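Local coordinates for protein tryptophan--tRNA ligase (Aeropyrum pernix, PDB 3A04) that attaches L-tryptophan to its cognate tRNA at the expense of ATP, as a class I aminoacyl-tRNA synthetase, at residues Arg70-Thr75 / Lys103-Ile108. Residues are numbered along the deposited sequence; the frame is centred on the assembly and turned at random.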
# COMPACT_ATOMS: atom_id res chain seq x y z
N ARG A 70 13.96 19.02 18.51
CA ARG A 70 14.62 18.82 17.17
C ARG A 70 13.47 18.85 16.13
O ARG A 70 12.42 18.21 16.37
CB ARG A 70 15.45 17.53 17.08
CG ARG A 70 16.36 17.47 15.77
CD ARG A 70 17.59 18.38 15.78
NE ARG A 70 18.43 18.30 14.55
CZ ARG A 70 18.99 17.18 14.06
NH1 ARG A 70 18.77 15.97 14.63
NH2 ARG A 70 19.71 17.25 12.95
N VAL A 71 13.62 19.66 15.07
CA VAL A 71 12.58 19.85 14.00
C VAL A 71 13.12 19.27 12.68
O VAL A 71 14.32 19.05 12.59
CB VAL A 71 12.09 21.28 13.80
CG1 VAL A 71 11.27 21.73 14.99
CG2 VAL A 71 13.27 22.36 13.53
N ALA A 72 12.25 19.01 11.70
CA ALA A 72 12.66 18.28 10.49
C ALA A 72 12.13 18.94 9.23
O ALA A 72 11.16 19.69 9.27
CB ALA A 72 12.22 16.77 10.54
N VAL A 73 12.80 18.67 8.12
CA VAL A 73 12.28 19.04 6.83
C VAL A 73 12.33 17.77 6.01
O VAL A 73 13.26 16.93 6.17
CB VAL A 73 13.14 20.22 6.16
CG1 VAL A 73 14.64 19.87 6.06
CG2 VAL A 73 12.57 20.51 4.75
N LEU A 74 11.34 17.61 5.12
CA LEU A 74 11.21 16.42 4.33
C LEU A 74 10.92 16.83 2.90
O LEU A 74 10.10 17.76 2.68
CB LEU A 74 10.02 15.55 4.91
CG LEU A 74 9.90 14.39 3.90
CD1 LEU A 74 10.29 13.01 4.28
CD2 LEU A 74 8.64 14.44 2.94
N THR A 75 11.54 16.18 1.90
CA THR A 75 11.00 16.33 0.57
C THR A 75 11.22 15.02 -0.18
O THR A 75 11.97 14.14 0.28
CB THR A 75 11.76 17.52 -0.20
OG1 THR A 75 11.12 17.73 -1.46
CG2 THR A 75 13.22 17.07 -0.46
N LYS A 103 16.64 18.31 11.04
CA LYS A 103 16.92 16.98 10.53
C LYS A 103 16.35 16.93 9.10
O LYS A 103 15.20 17.25 8.87
CB LYS A 103 16.23 15.90 11.44
CG LYS A 103 16.50 14.45 10.99
CD LYS A 103 17.98 13.94 11.10
CE LYS A 103 18.05 12.56 10.58
NZ LYS A 103 19.45 11.94 10.79
N VAL A 104 17.14 16.50 8.13
CA VAL A 104 16.64 16.42 6.76
C VAL A 104 16.34 14.96 6.39
O VAL A 104 17.16 14.05 6.62
CB VAL A 104 17.74 16.95 5.72
CG1 VAL A 104 17.22 16.91 4.30
CG2 VAL A 104 18.16 18.41 6.11
N PHE A 105 15.15 14.78 5.79
CA PHE A 105 14.74 13.51 5.26
C PHE A 105 14.55 13.72 3.78
O PHE A 105 13.88 14.65 3.35
CB PHE A 105 13.37 13.07 5.85
CG PHE A 105 13.44 12.66 7.32
CD1 PHE A 105 13.34 13.59 8.32
CD2 PHE A 105 13.68 11.30 7.66
CE1 PHE A 105 13.38 13.18 9.69
CE2 PHE A 105 13.74 10.87 9.02
CZ PHE A 105 13.58 11.85 10.02
N VAL A 106 15.09 12.79 3.00
CA VAL A 106 14.93 12.83 1.56
C VAL A 106 14.34 11.51 1.09
O VAL A 106 14.96 10.44 1.22
CB VAL A 106 16.29 13.04 0.84
CG1 VAL A 106 16.03 13.01 -0.70
CG2 VAL A 106 16.86 14.46 1.21
N ALA A 107 13.12 11.57 0.55
CA ALA A 107 12.50 10.35 0.07
C ALA A 107 12.82 10.20 -1.43
O ALA A 107 12.71 11.18 -2.19
CB ALA A 107 10.96 10.43 0.25
N ILE A 108 13.19 8.99 -1.83
CA ILE A 108 13.24 8.60 -3.22
C ILE A 108 11.97 7.89 -3.62
O ILE A 108 11.65 6.79 -3.12
CB ILE A 108 14.48 7.70 -3.47
CG1 ILE A 108 15.76 8.37 -2.95
CG2 ILE A 108 14.49 7.19 -4.94
CD1 ILE A 108 16.27 9.70 -3.78
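The side chains of Leu74 and Phe105 cross at about a right angle on neighbouring parallel strands, 72-77 and 103-108, which helix 85-99 joins into a beta-alpha-beta unit of the nucleotide-binding (Rossmann-type) fold of class I synthetases. The connection after strand 72-77 carries the 'HIGH' region (Pro79 to His87), a class I ATP-binding signature that runs into the start of this helix. The touching atoms are Leu74 CD1 and Phe105 CB, 3.5 Å apart, so the leucine branch packs on the root of the aromatic side chain. CG of Phe105 lies anti to its own carbonyl carbon (chi1 -71°), directed toward the start of the strands, away from Leu74; there the ring edge meets Ala72 CB, 3.9 Å from CE1 and near the ring plane. Tyr207 meets this ring with its plane steeply inclined. An alanine in place of Leu74, lacking CG and both methyl branches, would probably open a gap beside Phe105 CB. On the other face of the sheet Val73 and Val104 lie side by side, CG1 of the former 3.8 Å from CG2 of the latter, and Leu94 and Leu97 of helix 85-99 pack on Val73. Where the strands begin, the exposed Arg70 lays one guanidinium face over Lys103, whose CB sits 3.9 Å above its plane, toward the rim. The like charges stay apart, with Arg70 NH1 5.6 Å from Lys103 NZ; both side chains form salt bridges with Asp145, which probably offsets their repulsion, while Arg70 NE bonds to Gly101 O. Five backbone hydrogen bonds tie 70-75 to 103-108, from Lys103 N to Val71 O just before the strand, to Ala107 N to Thr75 O, 2.8 Å long and nearly straight at 172°.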